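Local coordinates for endosialidase (Enterobacteria phage phi92, PDB 4HIZ) that cleaves alpha-2,8- and alpha-2,9-linked polymers of sialic acid, acting as an endosialidase of the phage, at the interface of chains A and B. Coordinates in Å, arbitrary orientation; residue numbers count along the deposited sequence, not the author numbering. Chains: chain A/B, Endosialidase.

Both contacts belong to the A-B interface of an endosialidase whose deposited assembly holds three copies, as expected of the trimeric phage endosialidases. The centres of their C-alpha atoms lie about 10 Å apart, and B:Ser557 serves both: its side chain mainly contact 1, its backbone both. Chain A contributes neighbouring residues to each, A:Trp507 and A:Asp563 to contact 1, A:Tyr508, A:Asn564 and A:Asp565 to contact 2. Contact 1 seats a histidine of chain B among aromatic side chains, whereas contact 2 joins backbones beside a proline. Together they probably hold the C-terminal region of chain B against the propeller and C-terminal strands of chain A.

Contact 1: the interface of chains A and B. Residues chain A 81, 111, 113, 131, 507, 563; chain B 557, 578.
B:His578, from the probable stalk region of one endosialidase chain, plugs into an aromatic pocket of the catalytic beta-propeller region of chain A, made by A:Phe81, A:His113, A:Trp131 and A:Trp507. On the packed side, A:Trp507 puts CH2, at the far rim of its six-membered ring, over one face of the imidazole, 3.6 Å from B:His578 CD2. A:Phe81 covers the indole from within chain A and touches B:His578 CE1 with its CE1; B:Ser557 sets CB and OG against its CZ end, OG in plane at the ring edge. A:His113 stands almost perpendicular to the inserted ring, planes 85° apart, and receives B:His578 CE1 at its edge. A:Trp131 lies flat over one face of A:His113, and its CZ2 itself reaches B:His578 CE1 at 4.0 Å. With CG anti to the backbone N (chi1 -179°), B:His578 reaches inward, and its NE2 donates to the backbone oxygen A:Asn111 O at 2.9 Å. That bond is fairly straight and nearly in the imidazole plane, although the donor is tilted from the carbonyl plane.

The other side is wetter. B:His578 ND1 meets water 1 at 2.8 Å, and the same water touches B:Ser557 OG and the carboxylate oxygen A:Asp563 OD2, which might favour a protonated ring. Water 2 links B:His578 N with A:Asp563 O, while water 3 joins A:His113 NE2 to B:His578 O.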
# COMPACT_ATOMS: atom_id res chain seq x y z
N PHE A 81 -5.27 -5.77 -12.37
CA PHE A 81 -5.51 -5.76 -13.82
C PHE A 81 -4.75 -6.88 -14.47
O PHE A 81 -3.82 -7.49 -13.89
CB PHE A 81 -5.07 -4.42 -14.43
CG PHE A 81 -6.02 -3.29 -14.14
CD1 PHE A 81 -7.13 -3.06 -14.94
CD2 PHE A 81 -5.83 -2.47 -13.04
CE1 PHE A 81 -8.03 -1.99 -14.67
CE2 PHE A 81 -6.70 -1.41 -12.76
CZ PHE A 81 -7.81 -1.16 -13.57
N ASN A 111 -11.50 -2.33 -21.86
CA ASN A 111 -11.06 -1.59 -20.65
C ASN A 111 -9.56 -1.34 -20.54
O ASN A 111 -9.04 -1.05 -19.46
CB ASN A 111 -11.54 -2.35 -19.40
CG ASN A 111 -13.04 -2.22 -19.20
OD1 ASN A 111 -13.58 -1.12 -19.30
ND2 ASN A 111 -13.72 -3.32 -18.98
N HIS A 113 -5.68 0.18 -20.97
CA HIS A 113 -4.79 1.34 -21.17
C HIS A 113 -3.41 0.91 -21.60
O HIS A 113 -2.86 -0.08 -21.06
CB HIS A 113 -4.62 2.10 -19.81
CG HIS A 113 -5.85 2.81 -19.35
ND1 HIS A 113 -6.19 4.07 -19.79
CD2 HIS A 113 -6.80 2.45 -18.46
CE1 HIS A 113 -7.29 4.47 -19.17
NE2 HIS A 113 -7.68 3.50 -18.36
N TRP A 131 -1.02 5.50 -16.81
CA TRP A 131 -1.74 5.35 -18.08
C TRP A 131 -1.23 6.40 -19.06
O TRP A 131 -1.20 7.61 -18.75
CB TRP A 131 -3.24 5.51 -17.87
CG TRP A 131 -3.84 4.39 -17.03
CD1 TRP A 131 -3.35 3.11 -16.84
CD2 TRP A 131 -5.04 4.47 -16.25
NE1 TRP A 131 -4.19 2.40 -15.98
CE2 TRP A 131 -5.24 3.21 -15.63
CE3 TRP A 131 -5.98 5.50 -16.03
CZ2 TRP A 131 -6.32 2.96 -14.77
CZ3 TRP A 131 -7.08 5.24 -15.18
CH2 TRP A 131 -7.22 3.98 -14.56
N TRP A 507 -11.57 -6.73 -12.47
CA TRP A 507 -10.28 -6.82 -11.79
C TRP A 507 -10.43 -6.72 -10.28
O TRP A 507 -9.62 -7.27 -9.56
CB TRP A 507 -9.30 -5.74 -12.33
CG TRP A 507 -9.96 -4.40 -12.50
CD1 TRP A 507 -10.14 -3.43 -11.56
CD2 TRP A 507 -10.55 -3.91 -13.71
NE1 TRP A 507 -10.81 -2.34 -12.12
CE2 TRP A 507 -11.08 -2.63 -13.43
CE3 TRP A 507 -10.70 -4.44 -15.00
CZ2 TRP A 507 -11.72 -1.85 -14.39
CZ3 TRP A 507 -11.33 -3.67 -15.97
CH2 TRP A 507 -11.83 -2.39 -15.66
N ASP A 563 -12.72 5.44 -8.94
CA ASP A 563 -13.50 5.16 -10.17
C ASP A 563 -14.72 4.24 -9.92
O ASP A 563 -15.50 3.94 -10.87
CB ASP A 563 -12.60 4.48 -11.22
CG ASP A 563 -11.55 5.43 -11.83
OD1 ASP A 563 -11.69 6.66 -11.66
OD2 ASP A 563 -10.62 4.93 -12.52
N SER B 557 -9.03 1.80 -8.52
CA SER B 557 -9.81 0.95 -9.45
C SER B 557 -10.50 -0.21 -8.74
O SER B 557 -10.50 -1.34 -9.24
CB SER B 557 -8.88 0.42 -10.55
OG SER B 557 -8.41 1.51 -11.36
N HIS B 578 -14.71 3.67 -15.24
CA HIS B 578 -13.42 3.33 -15.89
C HIS B 578 -13.45 3.51 -17.41
O HIS B 578 -12.53 4.11 -17.99
CB HIS B 578 -13.05 1.86 -15.57
CG HIS B 578 -11.74 1.42 -16.17
ND1 HIS B 578 -10.53 1.59 -15.52
CD2 HIS B 578 -11.46 0.78 -17.33
CE1 HIS B 578 -9.56 1.08 -16.27
NE2 HIS B 578 -10.10 0.58 -17.37
O HOH W 1 -10.47 2.28 -12.81
O HOH W 2 -15.56 2.19 -12.93
O HOH W 3 -9.90 4.53 -17.20

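Contact 2: the interface of chains A and B. Residues chain A 508, 564-565; chain B 556-560.
The turn between strands 554-556 and 560-563 of chain B, in the C-terminal, probably stalk-forming region, fits between the A:Tyr508 loop of the propeller region and the start of chain A's strand 565-568. B:Pro559 is its main contact residue, hiding 68 Å² against chain A. One face of the A:Tyr508 ring lies over the pyrrolidine, with B:Pro559 CD 3.6 Å from the ring centroid in a CH-pi contact. The carbon sits toward the CG-CD1 side of the ring, 3.3 Å from A:Tyr508 CD1, and the two side chains cross at about a right angle. A:Tyr508 has CG between its backbone N and carbonyl carbon (chi1 53°), a turn that presents the ring's face to the proline, while A:Tyr508 CB packs against the methyl carbon B:Ala558 CB at 3.5 Å.

A:Asn564 comes alongside the same stretch of backbone. A:Asn564 CB lies 3.4 Å from B:Pro559 N, and the amide nitrogen ND2 rests near the peptide joining B:Ser557 to B:Ala558. The approach of ND2 to B:Ala558 N is packing, not a hydrogen bond.

Backbone groups supply the polar links. B:Val560 N donates to A:Asp565 O at 3.2 Å, where strand 560-563 of chain B begins beside strand 565-568 of chain A; the length and the 152° angle at the hydrogen suggest a modest bond. Water 4 bridges A:Asn564 N to two carbonyls of the turn, standing 2.9 Å from B:Val556 O and 2.7 Å from B:Ala558 O. It thus ties one carbonyl at the entry of the turn and one midway to one backbone amide of the neighbour. By joining strand starts of two chains and capping the proline with a tyrosine, this site probably sets the register in which the chains enter their shared stalk and holds the propeller of chain A against it.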
# COMPACT_ATOMS: atom_id res chain seq x y z
N TYR A 508 -11.48 -6.04 -9.82
CA TYR A 508 -11.59 -5.77 -8.39
C TYR A 508 -12.29 -6.87 -7.64
O TYR A 508 -12.43 -6.79 -6.42
CB TYR A 508 -12.27 -4.42 -8.17
CG TYR A 508 -13.62 -4.26 -8.89
CD1 TYR A 508 -14.79 -4.81 -8.37
CD2 TYR A 508 -13.72 -3.47 -10.02
CE1 TYR A 508 -16.02 -4.61 -9.01
CE2 TYR A 508 -14.94 -3.27 -10.65
CZ TYR A 508 -16.09 -3.83 -10.13
OH TYR A 508 -17.31 -3.63 -10.73
N ASN A 564 -14.87 3.77 -8.68
CA ASN A 564 -15.96 2.85 -8.33
C ASN A 564 -16.76 3.34 -7.13
O ASN A 564 -16.40 4.36 -6.51
CB ASN A 564 -15.41 1.45 -8.04
CG ASN A 564 -14.81 0.81 -9.25
OD1 ASN A 564 -15.53 0.16 -10.07
ND2 ASN A 564 -13.54 0.96 -9.41
N ASP A 565 -17.83 2.61 -6.80
CA ASP A 565 -18.68 2.95 -5.66
C ASP A 565 -17.87 3.01 -4.36
O ASP A 565 -17.07 2.11 -4.05
CB ASP A 565 -19.75 1.87 -5.44
CG ASP A 565 -20.80 1.81 -6.55
OD1 ASP A 565 -21.24 2.86 -7.07
OD2 ASP A 565 -21.23 0.68 -6.90
N VAL B 556 -8.25 5.14 -8.19
CA VAL B 556 -8.42 3.88 -7.45
C VAL B 556 -9.43 3.03 -8.20
O VAL B 556 -10.55 3.49 -8.47
CB VAL B 556 -8.94 4.13 -6.02
CG1 VAL B 556 -9.20 2.76 -5.27
CG2 VAL B 556 -7.92 5.00 -5.22
N SER B 557 -9.03 1.80 -8.52
CA SER B 557 -9.81 0.95 -9.45
C SER B 557 -10.50 -0.21 -8.74
O SER B 557 -10.50 -1.34 -9.24
CB SER B 557 -8.88 0.42 -10.55
OG SER B 557 -8.41 1.51 -11.36
N ALA B 558 -11.09 0.06 -7.58
CA ALA B 558 -11.96 -0.94 -6.91
C ALA B 558 -12.99 -0.21 -6.06
O ALA B 558 -12.70 0.86 -5.55
CB ALA B 558 -11.13 -1.87 -6.00
N PRO B 559 -14.17 -0.80 -5.87
CA PRO B 559 -15.08 -0.26 -4.85
C PRO B 559 -14.43 -0.40 -3.47
O PRO B 559 -13.65 -1.32 -3.23
CB PRO B 559 -16.32 -1.19 -4.93
CG PRO B 559 -16.02 -2.21 -5.95
CD PRO B 559 -14.64 -2.06 -6.48
N VAL B 560 -14.71 0.55 -2.60
CA VAL B 560 -14.05 0.55 -1.27
C VAL B 560 -15.07 0.96 -0.26
O VAL B 560 -15.86 1.89 -0.49
CB VAL B 560 -12.90 1.60 -1.23
CG1 VAL B 560 -12.23 1.55 0.18
CG2 VAL B 560 -11.88 1.36 -2.32
O HOH W 4 -12.71 3.42 -6.57